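Local atomic coordinates of Serine/threonine-protein kinase Tel1 (Chaetomium thermophilum, PDB entry 6SKY), a protein that phosphorylates proteins on serine or threonine using ATP, probably at sites followed by glutamine, and probably activates checkpoint signalling after DNA damage. Residues Ser1858-Arg1863 against Met2721-Met2726; Tyr1808-Gln1813 against Pro1853-Ser1858; Gln1665-Ser1670 against Cys1716-Pro1721. All blocks are in the same frame, centred on the assembly; numbering follows the deposited sequence.

Contact 1. Residues Ser1858-Arg1863 against Met2721-Met2726; sequences SSIADR and MRYFFM
Ile1860 reaches from a loop of the alpha-helical solenoid to Tyr2723 and Met2726 on the short, weakly bonded helix 2722-2726 of the PI3/PI4-kinase region. It takes part in two of the three residue contacts. The bond from CA to CB is directed at the helix, and the chain forks at CB. Ile1860 CG2 turns back to its own loop and lies 4.0 Å above the guanidinium plane of Arg1863, over its centre. The other branch crosses the interface: CG1 sits between the backbone N and the carbonyl carbon (chi1 63°), and an extended second torsion (173°) sends CD1 forward. Ile1860 CD1 lies 3.5 Å from Met2726 O and 3.8 Å from Met2726 CB, with Tyr2723 CD2 at 4.3 Å, oblique to the ring. No hydrogen bond joins the two segments, so the evidence is for van der Waals packing. Beyond CB, Met2726 leads away to Leu1893 and Glu1896 on helix 1884-1898. The Tyr2723 ring stacks with Tyr2681 of helix 2670-2681, which Ile1860 also touches, so the isoleucine meets an already packed surface. The turn presenting it is braced by Asp1862, whose OD1 accepts two bonds from Ser1859: the backbone N arrives nearly head-on, at an N-H...O angle of 156°, and Ser1859 OG comes from above the carboxylate plane. At the margin, Ala1861 CB lies 4.4 Å from Tyr2723 OH.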
loop_
_atom_site.group_PDB
_atom_site.type_symbol
_atom_site.label_atom_id
_atom_site.label_comp_id
_atom_site.label_asym_id
_atom_site.label_seq_id
_atom_site.Cartn_x
_atom_site.Cartn_y
_atom_site.Cartn_z
ATOM N N SER A 1858 -31.026 -47.624 -1.180
ATOM C CA SER A 1858 -30.026 -47.563 -2.234
ATOM C C SER A 1858 -28.844 -46.694 -1.844
ATOM O O SER A 1858 -27.691 -47.075 -2.066
ATOM C CB SER A 1858 -30.662 -47.024 -3.511
ATOM O OG SER A 1858 -31.458 -45.890 -3.219
ATOM N N SER A 1859 -29.116 -45.540 -1.250
ATOM C CA SER A 1859 -28.114 -44.552 -0.906
ATOM C C SER A 1859 -28.378 -44.056 0.505
ATOM O O SER A 1859 -29.317 -44.492 1.169
ATOM C CB SER A 1859 -28.144 -43.401 -1.909
ATOM O OG SER A 1859 -29.448 -42.876 -2.030
ATOM N N ILE A 1860 -27.540 -43.135 0.975
ATOM C CA ILE A 1860 -27.812 -42.512 2.262
ATOM C C ILE A 1860 -28.871 -41.432 2.143
ATOM O O ILE A 1860 -29.454 -41.031 3.153
ATOM C CB ILE A 1860 -26.542 -41.920 2.888
ATOM C CG1 ILE A 1860 -25.983 -40.815 2.005
ATOM C CG2 ILE A 1860 -25.513 -42.990 3.097
ATOM C CD1 ILE A 1860 -24.855 -40.077 2.613
ATOM N N ALA A 1861 -29.156 -40.964 0.935
ATOM C CA ALA A 1861 -30.195 -39.963 0.754
ATOM C C ALA A 1861 -31.579 -40.473 1.111
ATOM O O ALA A 1861 -32.532 -39.691 1.074
ATOM C CB ALA A 1861 -30.187 -39.458 -0.686
ATOM N N ASP A 1862 -31.721 -41.753 1.446
ATOM C CA ASP A 1862 -32.990 -42.287 1.909
ATOM C C ASP A 1862 -33.127 -42.251 3.418
ATOM O O ASP A 1862 -34.242 -42.381 3.922
ATOM C CB ASP A 1862 -33.173 -43.722 1.430
ATOM C CG ASP A 1862 -32.840 -43.887 -0.028
ATOM O OD1 ASP A 1862 -31.669 -44.174 -0.331
ATOM O OD2 ASP A 1862 -33.738 -43.716 -0.877
ATOM N N ARG A 1863 -32.033 -42.057 4.149
ATOM C CA ARG A 1863 -32.142 -41.882 5.588
ATOM C C ARG A 1863 -32.852 -40.598 5.960
ATOM O O ARG A 1863 -32.943 -40.285 7.147
ATOM C CB ARG A 1863 -30.760 -41.916 6.231
ATOM C CG ARG A 1863 -30.051 -43.214 6.026
ATOM C CD ARG A 1863 -28.669 -43.184 6.590
ATOM N NE ARG A 1863 -27.935 -44.374 6.203
ATOM C CZ ARG A 1863 -26.698 -44.646 6.587
ATOM N NH1 ARG A 1863 -26.108 -45.754 6.185
ATOM N NH2 ARG A 1863 -26.056 -43.813 7.377
ATOM N N MET A 2721 -20.371 -35.145 -5.645
ATOM C CA MET A 2721 -19.197 -35.181 -4.784
ATOM C C MET A 2721 -19.531 -34.794 -3.354
ATOM O O MET A 2721 -18.853 -35.232 -2.419
ATOM C CB MET A 2721 -18.117 -34.275 -5.348
ATOM C CG MET A 2721 -16.816 -34.302 -4.602
ATOM S SD MET A 2721 -15.961 -35.859 -4.727
ATOM C CE MET A 2721 -14.802 -35.660 -3.392
ATOM N N ARG A 2722 -20.588 -34.012 -3.157
ATOM C CA ARG A 2722 -20.959 -33.591 -1.816
ATOM C C ARG A 2722 -21.334 -34.759 -0.926
ATOM O O ARG A 2722 -21.355 -34.608 0.295
ATOM C CB ARG A 2722 -22.115 -32.611 -1.879
ATOM C CG ARG A 2722 -23.410 -33.240 -2.236
ATOM C CD ARG A 2722 -24.415 -32.191 -2.568
ATOM N NE ARG A 2722 -25.649 -32.764 -3.074
ATOM C CZ ARG A 2722 -25.843 -33.112 -4.335
ATOM N NH1 ARG A 2722 -26.998 -33.624 -4.710
ATOM N NH2 ARG A 2722 -24.876 -32.961 -5.216
ATOM N N TYR A 2723 -21.623 -35.916 -1.501
ATOM C CA TYR A 2723 -21.940 -37.080 -0.701
ATOM C C TYR A 2723 -20.711 -37.793 -0.182
ATOM O O TYR A 2723 -20.824 -38.515 0.806
ATOM C CB TYR A 2723 -22.785 -38.050 -1.503
ATOM C CG TYR A 2723 -24.165 -37.533 -1.755
ATOM C CD1 TYR A 2723 -24.545 -37.105 -3.006
ATOM C CD2 TYR A 2723 -25.084 -37.455 -0.734
ATOM C CE1 TYR A 2723 -25.796 -36.633 -3.235
ATOM C CE2 TYR A 2723 -26.338 -36.980 -0.955
ATOM C CZ TYR A 2723 -26.690 -36.570 -2.205
ATOM O OH TYR A 2723 -27.954 -36.091 -2.427
ATOM N N PHE A 2724 -19.545 -37.608 -0.800
ATOM C CA PHE A 2724 -18.350 -38.264 -0.287
ATOM C C PHE A 2724 -18.173 -37.975 1.189
ATOM O O PHE A 2724 -17.756 -38.841 1.958
ATOM C CB PHE A 2724 -17.112 -37.816 -1.062
ATOM C CG PHE A 2724 -15.830 -38.405 -0.549
ATOM C CD1 PHE A 2724 -15.403 -39.635 -0.978
ATOM C CD2 PHE A 2724 -15.058 -37.727 0.366
ATOM C CE1 PHE A 2724 -14.254 -40.170 -0.508
ATOM C CE2 PHE A 2724 -13.908 -38.266 0.841
ATOM C CZ PHE A 2724 -13.504 -39.484 0.403
ATOM N N PHE A 2725 -18.509 -36.766 1.605
ATOM C CA PHE A 2725 -18.335 -36.359 2.983
ATOM C C PHE A 2725 -19.511 -36.742 3.849
ATOM O O PHE A 2725 -19.339 -36.946 5.048
ATOM C CB PHE A 2725 -18.096 -34.853 3.050
ATOM C CG PHE A 2725 -16.902 -34.419 2.282
ATOM C CD1 PHE A 2725 -15.650 -34.521 2.830
ATOM C CD2 PHE A 2725 -17.022 -33.962 0.994
ATOM C CE1 PHE A 2725 -14.556 -34.159 2.122
ATOM C CE2 PHE A 2725 -15.923 -33.599 0.286
ATOM C CZ PHE A 2725 -14.694 -33.695 0.855
ATOM N N MET A 2726 -20.697 -36.867 3.273
ATOM C CA MET A 2726 -21.853 -37.238 4.068
ATOM C C MET A 2726 -21.916 -38.724 4.346
ATOM O O MET A 2726 -22.687 -39.142 5.210
ATOM C CB MET A 2726 -23.132 -36.790 3.373
ATOM C CG MET A 2726 -23.433 -35.335 3.548
ATOM S SD MET A 2726 -24.743 -34.781 2.461
ATOM C CE MET A 2726 -24.687 -33.020 2.755
#

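Contact 2. Residues Tyr1808-Gln1813 against Pro1853-Ser1858; sequences YQLDKQ and PLPGES
Leu1810 meets Leu1854 and Pro1855 through the ends of its side chain, and it crosses each of them obliquely instead of running alongside. The point of convergence is Leu1810 CD1, 3.6 Å from Leu1854 CD2 and 3.5 Å from Pro1855 CD. Seen from that methyl the two partners subtend about 62°, which places it in the notch between the leucine branch and the pyrrolidine ring. Pro1855 CG, 3.9 Å from Leu1810 CD1, continues the ring's side of the notch. The second methyl, Leu1810 CD2, turns to the leucine and lies 4.0 Å from Leu1854 CD2, so one branch of Leu1854 faces both methyls of Leu1810. The bond from CA to CB of Leu1810 already points at the opposing loop, whereas Leu1854 closes the distance mainly with its outer end; that residue also touches Trp1866. No polar bond spans the pair of loops. Polar links instead shape the first one: Gln1809 is the centre of an inverse gamma turn, with a weak bond from Leu1810 N to Tyr1808 O, and Lys1812 NZ donates to Tyr1808 OH at 2.7 Å. Gln1809 OE1 further accepts from Ala1816 N in the next helix. Partial exposure and the small number of touching residues mark a surface contact. It joins the turn between helices 1793-1808 and 1815-1827 to the loop following helix 1836-1849, a loop-to-loop contact at the surface of the alpha solenoid.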
loop_
_atom_site.group_PDB
_atom_site.type_symbol
_atom_site.label_atom_id
_atom_site.label_comp_id
_atom_site.label_asym_id
_atom_site.label_seq_id
_atom_site.Cartn_x
_atom_site.Cartn_y
_atom_site.Cartn_z
ATOM N N TYR A 1808 -39.026 -50.769 14.062
ATOM C CA TYR A 1808 -39.982 -51.852 14.242
ATOM C C TYR A 1808 -41.186 -51.669 13.341
ATOM O O TYR A 1808 -41.526 -52.560 12.557
ATOM C CB TYR A 1808 -40.418 -51.922 15.697
ATOM C CG TYR A 1808 -41.538 -52.891 15.952
ATOM C CD1 TYR A 1808 -41.333 -54.253 15.850
ATOM C CD2 TYR A 1808 -42.796 -52.443 16.313
ATOM C CE1 TYR A 1808 -42.348 -55.138 16.087
ATOM C CE2 TYR A 1808 -43.818 -53.323 16.551
ATOM C CZ TYR A 1808 -43.586 -54.668 16.439
ATOM O OH TYR A 1808 -44.603 -55.556 16.676
ATOM N N GLN A 1809 -41.844 -50.522 13.427
ATOM C CA GLN A 1809 -43.058 -50.358 12.632
ATOM C C GLN A 1809 -42.770 -49.748 11.267
ATOM O O GLN A 1809 -43.425 -48.808 10.835
ATOM C CB GLN A 1809 -44.081 -49.536 13.399
ATOM C CG GLN A 1809 -43.610 -48.196 13.835
ATOM C CD GLN A 1809 -44.517 -47.599 14.864
ATOM O OE1 GLN A 1809 -44.889 -46.438 14.776
ATOM N NE2 GLN A 1809 -44.881 -48.389 15.855
ATOM N N LEU A 1810 -41.802 -50.321 10.552
ATOM C CA LEU A 1810 -41.433 -49.794 9.243
ATOM C C LEU A 1810 -42.391 -50.274 8.166
ATOM O O LEU A 1810 -42.855 -49.484 7.340
ATOM C CB LEU A 1810 -40.001 -50.199 8.890
ATOM C CG LEU A 1810 -38.948 -49.104 8.722
ATOM C CD1 LEU A 1810 -37.725 -49.691 8.099
ATOM C CD2 LEU A 1810 -39.453 -47.974 7.882
ATOM N N ASP A 1811 -42.690 -51.570 8.156
ATOM C CA ASP A 1811 -43.598 -52.144 7.175
ATOM C C ASP A 1811 -45.048 -52.154 7.639
ATOM O O ASP A 1811 -45.953 -52.240 6.804
ATOM C CB ASP A 1811 -43.154 -53.565 6.838
ATOM C CG ASP A 1811 -42.806 -54.362 8.068
ATOM O OD1 ASP A 1811 -43.108 -53.886 9.179
ATOM O OD2 ASP A 1811 -42.222 -55.457 7.930
ATOM N N LYS A 1812 -45.285 -52.057 8.939
ATOM C CA LYS A 1812 -46.628 -52.008 9.495
ATOM C C LYS A 1812 -47.188 -50.600 9.317
ATOM O O LYS A 1812 -46.676 -49.797 8.536
ATOM C CB LYS A 1812 -46.592 -52.438 10.955
ATOM C CG LYS A 1812 -45.612 -53.558 11.193
ATOM C CD LYS A 1812 -45.611 -54.035 12.620
ATOM C CE LYS A 1812 -44.658 -55.202 12.758
ATOM N NZ LYS A 1812 -44.883 -55.974 14.003
ATOM N N GLN A 1813 -48.274 -50.292 10.015
ATOM C CA GLN A 1813 -48.825 -48.946 9.971
ATOM C C GLN A 1813 -47.903 -48.002 10.730
ATOM O O GLN A 1813 -47.680 -48.171 11.933
ATOM C CB GLN A 1813 -50.232 -48.927 10.560
ATOM C CG GLN A 1813 -50.953 -47.607 10.393
ATOM C CD GLN A 1813 -51.225 -46.920 11.713
ATOM O OE1 GLN A 1813 -51.346 -47.571 12.748
ATOM N NE2 GLN A 1813 -51.321 -45.597 11.686
ATOM N N PRO A 1853 -28.804 -47.067 9.006
ATOM C CA PRO A 1853 -29.241 -47.476 7.668
ATOM C C PRO A 1853 -30.687 -47.943 7.654
ATOM O O PRO A 1853 -31.098 -48.769 8.467
ATOM C CB PRO A 1853 -28.280 -48.615 7.318
ATOM C CG PRO A 1853 -27.749 -49.071 8.596
ATOM C CD PRO A 1853 -27.691 -47.892 9.488
ATOM N N LEU A 1854 -31.443 -47.417 6.716
ATOM C CA LEU A 1854 -32.809 -47.860 6.488
ATOM C C LEU A 1854 -32.801 -49.193 5.749
ATOM O O LEU A 1854 -32.097 -49.331 4.747
ATOM C CB LEU A 1854 -33.574 -46.828 5.676
ATOM C CG LEU A 1854 -34.648 -46.011 6.371
ATOM C CD1 LEU A 1854 -35.199 -44.989 5.437
ATOM C CD2 LEU A 1854 -35.746 -46.911 6.814
ATOM N N PRO A 1855 -33.554 -50.186 6.207
ATOM C CA PRO A 1855 -33.599 -51.464 5.489
ATOM C C PRO A 1855 -34.189 -51.295 4.098
ATOM O O PRO A 1855 -35.257 -50.706 3.922
ATOM C CB PRO A 1855 -34.489 -52.334 6.380
ATOM C CG PRO A 1855 -34.380 -51.714 7.727
ATOM C CD PRO A 1855 -34.274 -50.252 7.486
ATOM N N GLY A 1856 -33.476 -51.814 3.102
ATOM C CA GLY A 1856 -33.900 -51.679 1.725
ATOM C C GLY A 1856 -33.680 -50.285 1.181
ATOM O O GLY A 1856 -34.612 -49.654 0.678
ATOM N N GLU A 1857 -32.452 -49.789 1.288
ATOM C CA GLU A 1857 -32.100 -48.467 0.800
ATOM C C GLU A 1857 -31.025 -48.585 -0.265
ATOM O O GLU A 1857 -30.222 -49.522 -0.266
ATOM C CB GLU A 1857 -31.600 -47.558 1.924
ATOM C CG GLU A 1857 -30.231 -47.927 2.453
ATOM C CD GLU A 1857 -29.672 -46.875 3.378
ATOM O OE1 GLU A 1857 -28.547 -47.059 3.879
ATOM O OE2 GLU A 1857 -30.360 -45.863 3.604
ATOM N N SER A 1858 -31.026 -47.624 -1.180
ATOM C CA SER A 1858 -30.026 -47.563 -2.234
ATOM C C SER A 1858 -28.844 -46.694 -1.844
ATOM O O SER A 1858 -27.691 -47.075 -2.066
ATOM C CB SER A 1858 -30.662 -47.024 -3.511
ATOM O OG SER A 1858 -31.458 -45.890 -3.219
#

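Contact 3. Residues Gln1665-Ser1670 against Cys1716-Pro1721; sequences QGVGSS and CQESLP
Glu1718 extends its carboxylate over the Gly1666-Val1667 turn, and this one side chain supplies both residue contacts. The Val1667 methyl CG2 rests against the carboxylate of Glu1718, 3.8 Å from OE2, a methyl-to-oxygen contact and not an apolar pair; the two side chains cross at about a right angle. Glu1718 OE1 lies 3.9 Å from Gly1666 C, beside that carbonyl, whose oxygen is likewise an acceptor; no hydrogen bond forms. Glu1718 gets there with CG beside its backbone N (chi1 -49°) and an extended chain beyond, which brings the carboxylate to the turn. Gly1666 adopts a positive phi of 96°, turning the backbone at the point where the segments come nearest, 6.6 Å between Gly1666 CA and Glu1718 CA. These three exposed residues form the loose part of the contact, with neither a salt bridge nor a hydrogen bond across it. The inner side is tighter and is fixed by other partners: buried Ser1719 packs on Glu1672 and Asn1676 of helix 1670-1684, while Glu1672 OE1 accepts from both Val1667 N and Gly1668 N, holding the turn. The contact sits at the N-terminal end of helix 1670-1684: the loop leading into that helix, after helix 1657-1663, lies beside the last turn of helix 1710-1719, whose Ser1719 O is bonded by Lys1679 NZ.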
loop_
_atom_site.group_PDB
_atom_site.type_symbol
_atom_site.label_atom_id
_atom_site.label_comp_id
_atom_site.label_asym_id
_atom_site.label_seq_id
_atom_site.Cartn_x
_atom_site.Cartn_y
_atom_site.Cartn_z
ATOM N N GLN A 1665 -21.494 -49.631 20.334
ATOM C CA GLN A 1665 -20.234 -50.079 19.767
ATOM C C GLN A 1665 -20.188 -51.601 19.734
ATOM O O GLN A 1665 -20.926 -52.285 20.447
ATOM C CB GLN A 1665 -19.054 -49.528 20.572
ATOM C CG GLN A 1665 -17.746 -49.486 19.815
ATOM C CD GLN A 1665 -16.659 -48.793 20.598
ATOM O OE1 GLN A 1665 -16.927 -47.887 21.383
ATOM N NE2 GLN A 1665 -15.419 -49.222 20.397
ATOM N N GLY A 1666 -19.290 -52.128 18.906
ATOM C CA GLY A 1666 -19.212 -53.558 18.686
ATOM C C GLY A 1666 -19.976 -54.002 17.457
ATOM O O GLY A 1666 -19.406 -54.633 16.561
ATOM N N VAL A 1667 -21.271 -53.685 17.402
ATOM C CA VAL A 1667 -22.089 -53.924 16.223
ATOM C C VAL A 1667 -22.610 -52.624 15.628
ATOM O O VAL A 1667 -22.617 -52.454 14.403
ATOM C CB VAL A 1667 -23.260 -54.884 16.538
ATOM C CG1 VAL A 1667 -24.260 -54.914 15.392
ATOM C CG2 VAL A 1667 -22.735 -56.283 16.821
ATOM N N GLY A 1668 -23.031 -51.689 16.468
ATOM C CA GLY A 1668 -23.525 -50.415 16.006
ATOM C C GLY A 1668 -25.026 -50.264 16.005
ATOM O O GLY A 1668 -25.536 -49.390 15.299
ATOM N N SER A 1669 -25.744 -51.072 16.770
ATOM C CA SER A 1669 -27.194 -51.036 16.795
ATOM C C SER A 1669 -27.690 -50.325 18.043
ATOM O O SER A 1669 -26.951 -50.117 19.004
ATOM C CB SER A 1669 -27.763 -52.451 16.738
ATOM O OG SER A 1669 -27.125 -53.292 17.681
ATOM N N SER A 1670 -28.968 -49.952 18.014
ATOM C CA SER A 1670 -29.588 -49.334 19.174
ATOM C C SER A 1670 -29.807 -50.321 20.307
ATOM O O SER A 1670 -29.873 -49.905 21.466
ATOM C CB SER A 1670 -30.915 -48.704 18.784
ATOM O OG SER A 1670 -30.726 -47.722 17.792
ATOM N N CYS A 1716 -26.434 -58.939 23.131
ATOM C CA CYS A 1716 -26.142 -59.220 24.533
ATOM C C CYS A 1716 -24.716 -59.719 24.714
ATOM O O CYS A 1716 -24.003 -59.270 25.616
ATOM C CB CYS A 1716 -27.135 -60.239 25.088
ATOM S SG CYS A 1716 -28.830 -59.652 25.224
ATOM N N GLN A 1717 -24.278 -60.652 23.866
ATOM C CA GLN A 1717 -22.945 -61.225 24.015
ATOM C C GLN A 1717 -21.840 -60.197 23.842
ATOM O O GLN A 1717 -20.694 -60.481 24.203
ATOM C CB GLN A 1717 -22.730 -62.362 23.013
ATOM C CG GLN A 1717 -23.778 -63.463 23.056
ATOM C CD GLN A 1717 -23.495 -64.529 24.087
ATOM O OE1 GLN A 1717 -22.389 -64.624 24.615
ATOM N NE2 GLN A 1717 -24.496 -65.347 24.375
ATOM N N GLU A 1718 -22.147 -59.019 23.302
ATOM C CA GLU A 1718 -21.158 -57.971 23.121
ATOM C C GLU A 1718 -21.405 -56.749 23.989
ATOM O O GLU A 1718 -20.525 -55.889 24.078
ATOM C CB GLU A 1718 -21.101 -57.549 21.651
ATOM C CG GLU A 1718 -20.998 -58.730 20.715
ATOM C CD GLU A 1718 -20.414 -58.368 19.375
ATOM O OE1 GLU A 1718 -19.658 -57.376 19.306
ATOM O OE2 GLU A 1718 -20.708 -59.081 18.392
ATOM N N SER A 1719 -22.567 -56.646 24.624
ATOM C CA SER A 1719 -22.814 -55.584 25.588
ATOM C C SER A 1719 -22.543 -56.000 27.023
ATOM O O SER A 1719 -22.197 -55.148 27.846
ATOM C CB SER A 1719 -24.258 -55.102 25.481
ATOM O OG SER A 1719 -24.505 -54.557 24.203
ATOM N N LEU A 1720 -22.691 -57.275 27.347
ATOM C CA LEU A 1720 -22.560 -57.703 28.724
ATOM C C LEU A 1720 -21.339 -58.593 28.904
ATOM O O LEU A 1720 -21.036 -59.413 28.032
ATOM C CB LEU A 1720 -23.804 -58.469 29.181
ATOM C CG LEU A 1720 -25.164 -57.821 28.945
ATOM C CD1 LEU A 1720 -26.249 -58.702 29.502
ATOM C CD2 LEU A 1720 -25.234 -56.445 29.560
ATOM N N PRO A 1721 -20.616 -58.450 30.009
ATOM C CA PRO A 1721 -19.579 -59.430 30.336
ATOM C C PRO A 1721 -20.199 -60.768 30.702
ATOM O O PRO A 1721 -21.391 -60.873 30.998
ATOM C CB PRO A 1721 -18.856 -58.800 31.529
ATOM C CG PRO A 1721 -19.820 -57.831 32.091
ATOM C CD PRO A 1721 -20.622 -57.318 30.945
#

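Overall arrangement
Contacts 1 and 2 share Ser1858 and use successive parts of one long loop, between helices 1836-1849 and 1871-1880; their centres are 18 Å apart. They also touch directly, Arg1863 NE lying 3.7 Å from Pro1853 CA. That loop therefore faces a solenoid turn with one part and the kinase region with the next. Contact 3 is separate: its centre is 22 Å from that of contact 2 and 26 Å from that of contact 1, with nearest atoms about 6 and 10 Å away. In sequence it closes before the others open. Only contact 1 includes residues of the kinase region, and all three lie away from the nucleotide pocket and magnesium site.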